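Local coordinates for protein DNA polymerase II large subunit (Pyrococcus horikoshii, PDB 7OEC) that is an intein lodged in a DNA polymerase subunit and probably excises itself by protein splicing, at residues Phe82-Glu85 with Leu86-Phe90; Phe90-Thr93 with Val94-Val98. The protein carries 2 engineered substitutions. All blocks are in the same frame, centred on the assembly; numbering follows the deposited sequence.

Contact 1. Residues Phe82-Glu85 with Leu86-Phe90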
loop_
_atom_site.group_PDB
_atom_site.type_symbol
_atom_site.label_atom_id
_atom_site.label_comp_id
_atom_site.label_asym_id
_atom_site.label_seq_id
_atom_site.Cartn_x
_atom_site.Cartn_y
_atom_site.Cartn_z
ATOM N N PHE A 82 -7.873 9.010 -2.146
ATOM C CA PHE A 82 -8.207 9.517 -0.831
ATOM C C PHE A 82 -7.266 10.655 -0.500
ATOM O O PHE A 82 -6.041 10.478 -0.520
ATOM C CB PHE A 82 -8.018 8.399 0.182
ATOM C CG PHE A 82 -8.870 7.216 -0.100
ATOM C CD1 PHE A 82 -10.217 7.243 0.203
ATOM C CD2 PHE A 82 -8.336 6.109 -0.710
ATOM C CE1 PHE A 82 -11.024 6.202 -0.089
ATOM C CE2 PHE A 82 -9.128 4.988 -0.958
ATOM C CZ PHE A 82 -10.488 5.034 -0.649
ATOM N N GLU A 83 -7.835 11.809 -0.198
ATOM C CA GLU A 83 -7.092 12.962 0.261
ATOM C C GLU A 83 -7.375 13.065 1.733
ATOM O O GLU A 83 -8.547 13.100 2.138
ATOM C CB GLU A 83 -7.560 14.229 -0.462
ATOM C CG GLU A 83 -7.403 13.987 -1.979
ATOM C CD GLU A 83 -7.826 15.142 -2.854
ATOM O OE1 GLU A 83 -8.295 16.151 -2.279
ATOM O OE2 GLU A 83 -7.663 15.044 -4.108
ATOM N N LEU A 84 -6.316 13.186 2.504
ATOM C CA LEU A 84 -6.371 13.156 3.943
ATOM C C LEU A 84 -6.132 14.526 4.565
ATOM O O LEU A 84 -5.497 15.431 3.996
ATOM C CB LEU A 84 -5.321 12.169 4.455
ATOM C CG LEU A 84 -5.367 10.771 3.765
ATOM C CD1 LEU A 84 -4.399 9.805 4.432
ATOM C CD2 LEU A 84 -6.753 10.181 3.815
ATOM N N GLU A 85 -6.643 14.639 5.786
ATOM C CA GLU A 85 -6.299 15.750 6.641
ATOM C C GLU A 85 -4.780 15.815 6.704
ATOM O O GLU A 85 -4.084 14.796 6.815
ATOM C CB GLU A 85 -6.923 15.482 8.018
ATOM C CG GLU A 85 -6.719 16.486 9.051
ATOM C CD GLU A 85 -7.234 16.036 10.434
ATOM O OE1 GLU A 85 -7.648 14.836 10.659
ATOM O OE2 GLU A 85 -7.253 16.923 11.313
ATOM N N LEU A 86 -4.262 17.023 6.598
ATOM C CA LEU A 86 -2.840 17.372 6.583
ATOM C C LEU A 86 -2.193 17.197 5.212
ATOM O O LEU A 86 -1.011 17.540 5.058
ATOM C CB LEU A 86 -1.974 16.735 7.680
ATOM C CG LEU A 86 -2.577 16.845 9.085
ATOM C CD1 LEU A 86 -1.607 16.232 10.023
ATOM C CD2 LEU A 86 -2.851 18.241 9.497
ATOM N N GLY A 87 -2.940 16.783 4.192
ATOM C CA GLY A 87 -2.505 16.941 2.820
ATOM C C GLY A 87 -1.930 15.713 2.153
ATOM O O GLY A 87 -1.582 15.786 0.960
ATOM N N SER A 88 -1.786 14.605 2.889
ATOM C CA SER A 88 -1.326 13.351 2.317
ATOM C C SER A 88 -2.448 12.711 1.483
ATOM O O SER A 88 -3.618 13.128 1.517
ATOM C CB SER A 88 -0.784 12.429 3.409
ATOM O OG SER A 88 -1.821 12.117 4.298
ATOM N N SER A 89 -2.068 11.726 0.669
ATOM C CA SER A 89 -3.043 11.077 -0.200
ATOM C C SER A 89 -2.536 9.708 -0.617
ATOM O O SER A 89 -1.332 9.421 -0.586
ATOM C CB SER A 89 -3.367 11.911 -1.455
ATOM O OG SER A 89 -2.208 12.110 -2.254
ATOM N N PHE A 90 -3.481 8.899 -1.083
ATOM C CA PHE A 90 -3.118 7.651 -1.740
ATOM C C PHE A 90 -4.237 7.211 -2.666
ATOM O O PHE A 90 -5.374 7.671 -2.549
ATOM C CB PHE A 90 -2.773 6.527 -0.769
ATOM C CG PHE A 90 -3.916 5.976 0.049
ATOM C CD1 PHE A 90 -4.423 6.696 1.117
ATOM C CD2 PHE A 90 -4.401 4.692 -0.184
ATOM C CE1 PHE A 90 -5.399 6.193 1.922
ATOM C CE2 PHE A 90 -5.393 4.157 0.644
ATOM C CZ PHE A 90 -5.878 4.915 1.715
#

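Contact 2. Residues Phe90-Thr93 with Val94-Val98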
loop_
_atom_site.group_PDB
_atom_site.type_symbol
_atom_site.label_atom_id
_atom_site.label_comp_id
_atom_site.label_asym_id
_atom_site.label_seq_id
_atom_site.Cartn_x
_atom_site.Cartn_y
_atom_site.Cartn_z
ATOM N N PHE A 90 -3.481 8.899 -1.083
ATOM C CA PHE A 90 -3.118 7.651 -1.740
ATOM C C PHE A 90 -4.237 7.211 -2.666
ATOM O O PHE A 90 -5.374 7.671 -2.549
ATOM C CB PHE A 90 -2.773 6.527 -0.769
ATOM C CG PHE A 90 -3.916 5.976 0.049
ATOM C CD1 PHE A 90 -4.423 6.696 1.117
ATOM C CD2 PHE A 90 -4.401 4.692 -0.184
ATOM C CE1 PHE A 90 -5.399 6.193 1.922
ATOM C CE2 PHE A 90 -5.393 4.157 0.644
ATOM C CZ PHE A 90 -5.878 4.915 1.715
ATOM N N GLU A 91 -3.906 6.278 -3.565
ATOM C CA GLU A 91 -4.839 5.800 -4.577
ATOM C C GLU A 91 -4.793 4.290 -4.616
ATOM O O GLU A 91 -3.717 3.702 -4.485
ATOM C CB GLU A 91 -4.451 6.297 -5.982
ATOM C CG GLU A 91 -4.543 7.795 -6.091
ATOM C CD GLU A 91 -4.062 8.358 -7.412
ATOM O OE1 GLU A 91 -3.601 7.605 -8.301
ATOM O OE2 GLU A 91 -4.168 9.583 -7.567
ATOM N N THR A 92 -5.956 3.665 -4.808
ATOM C CA THR A 92 -6.030 2.219 -4.967
ATOM C C THR A 92 -7.080 1.864 -6.003
ATOM O O THR A 92 -7.897 2.696 -6.381
ATOM C CB THR A 92 -6.429 1.483 -3.692
ATOM O OG1 THR A 92 -7.818 1.753 -3.384
ATOM C CG2 THR A 92 -5.625 1.925 -2.499
ATOM N N THR A 93 -7.058 0.625 -6.470
ATOM C CA THR A 93 -8.180 0.212 -7.299
ATOM C C THR A 93 -9.491 0.167 -6.491
ATOM O O THR A 93 -9.504 0.152 -5.254
ATOM C CB THR A 93 -7.901 -1.124 -7.965
ATOM O OG1 THR A 93 -7.615 -2.063 -6.951
ATOM C CG2 THR A 93 -6.743 -1.078 -8.930
ATOM N N VAL A 94 -10.617 0.154 -7.222
ATOM C CA VAL A 94 -11.914 0.452 -6.597
ATOM C C VAL A 94 -12.260 -0.528 -5.488
ATOM O O VAL A 94 -12.975 -0.150 -4.557
ATOM C CB VAL A 94 -13.043 0.511 -7.639
ATOM C CG1 VAL A 94 -12.751 1.560 -8.541
ATOM C CG2 VAL A 94 -13.212 -0.792 -8.355
ATOM N N ASP A 95 -11.895 -1.816 -5.621
ATOM C CA ASP A 95 -12.260 -2.846 -4.639
ATOM C C ASP A 95 -11.121 -3.194 -3.695
ATOM O O ASP A 95 -11.222 -4.172 -2.947
ATOM C CB ASP A 95 -12.719 -4.133 -5.332
ATOM C CG ASP A 95 -14.036 -3.954 -6.068
ATOM O OD1 ASP A 95 -14.848 -3.120 -5.629
ATOM O OD2 ASP A 95 -14.254 -4.597 -7.106
ATOM N N HIS A 96 -10.046 -2.433 -3.732
ATOM C CA HIS A 96 -8.882 -2.746 -2.937
ATOM C C HIS A 96 -9.239 -2.620 -1.461
ATOM O O HIS A 96 -9.853 -1.629 -1.066
ATOM C CB HIS A 96 -7.801 -1.697 -3.220
ATOM C CG HIS A 96 -6.418 -2.107 -2.807
ATOM N ND1 HIS A 96 -5.987 -2.134 -1.494
ATOM C CD2 HIS A 96 -5.363 -2.506 -3.553
ATOM C CE1 HIS A 96 -4.723 -2.527 -1.455
ATOM N NE2 HIS A 96 -4.324 -2.762 -2.691
ATOM N N PRO A 97 -8.804 -3.540 -0.620
ATOM C CA PRO A 97 -8.994 -3.335 0.821
ATOM C C PRO A 97 -8.236 -2.115 1.328
ATOM O O PRO A 97 -7.077 -1.883 0.977
ATOM C CB PRO A 97 -8.434 -4.606 1.450
ATOM C CG PRO A 97 -7.704 -5.268 0.376
ATOM C CD PRO A 97 -8.176 -4.831 -0.930
ATOM N N VAL A 98 -8.891 -1.368 2.207
ATOM C CA VAL A 98 -8.342 -0.184 2.850
ATOM C C VAL A 98 -8.620 -0.343 4.333
ATOM O O VAL A 98 -9.719 -0.754 4.726
ATOM C CB VAL A 98 -9.030 1.086 2.294
ATOM C CG1 VAL A 98 -8.590 2.368 3.062
ATOM C CG2 VAL A 98 -8.668 1.276 0.810
HETATM O O HOH W 1 -10.042 -3.307 -7.340
#

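Contact 1. Residues Phe82-Glu85 with Leu86-Phe90
F82 N donates to F90 O across the two strands at 2.9 Å, and the N-H points almost straight at the oxygen (172°). The donor lies nearly along the C=O axis. F90 N returns a bond to F82 O, which makes F82 and F90 a hydrogen-bonded antiparallel pair. They belong to a beta hairpin of the intein splicing domain, closed by a type II turn from L84 to G87. The hairpin end is a 3:5 loop with a G1-type beta bulge: L84 N binds S88 O at 2.9 Å, and G87 N binds L84 O. L86 takes the third place of the turn with positive phi. G87 also has positive phi, and a CB there would jam against the preceding carbonyl oxygen. Both phenyl groups lie on the buried face with V98. F90 CG sits between its backbone N and carbonyl carbon (chi1 69°), which lays the ring under F82. F82 CD2 stands over one face of the F90 ring, toward its rim, 3.7 Å from CZ of F90. The planes meet obliquely at 35°. With an alanine here in place of F90, the F82 ring would probably lose the surface it rests on, and a gap would open toward V98 and I165. L84 CB and CD1 lie against S88 OG, and the L84 side chain also touches V133 and I165. E85 CB points away from the second segment, and OE1 takes a hydrogen bond from A134 N. S89 CA makes a C-H...O contact with F82 O at 3.1 Å.

Contact 2. Residues Phe90-Thr93 with Val94-Val98
The H96 imidazole has T92 CG2 over one face, 4.0 Å above the plane and offset toward the rim. T93 OG1 lies at its edge, 4.1 Å from CD2 of H96. The F90 phenyl meets V98 at its edge: V98 CG1 lies in the ring plane, 4.0 Å from CZ of F90. T93 to H96 form a type I beta turn with the sequence pattern TxxH, known from block B of inteins. In relatives this histidine assists the first splicing step, consistent with the place of H96 here. T93 O is gripped twice. T92 OG1 donates to it at 3.0 Å and H96 N binds it too, from opposite faces of the carbonyl plane. Neither bond lies in that plane. H96 CG is anti to its backbone N (chi1 -162°), which puts the ring beside the carbonyl carbon, within reach of P97 O. ND1 of H96 then donates to P97 O at 2.7 Å, with the acceptor near the ring plane. This bond fixes the rotation of the imidazole. NE2 makes a weak hydrogen bond to Q169 OXT. A water links T93 OG1 (2.8 Å) to D95 N, and T93 OG1 also takes a hydrogen bond from A4 N. T92 CB packs on H96 CB at 3.5 Å. The turn carries the chain from strand 89-93 into strand 97-102. F5 of strand 5-6 meets the H96 ring, D77 holds V94 N, and I165 and T167 of strand 165-168 cover F90.

In the fold
Contacts 1 and 2 are consecutive on one chain and share F90 and strand 89-93. Contact 1 ties that strand to 79-84, its neighbour in the same sheet, and has an exposed turn at one end. Contact 2 lies nearer the centre of the chain, is buried, and passes from strand 89-93 to strand 97-102 in another sheet. The first relies on regular backbone pairing between strands. The second relies on one turn bond plus threonine and histidine side chains, close to both chain ends. The two meet through packing, where F82 CE2 lies 4.1 Å from V98 CG2, so the phenylalanine pair continues into the valine.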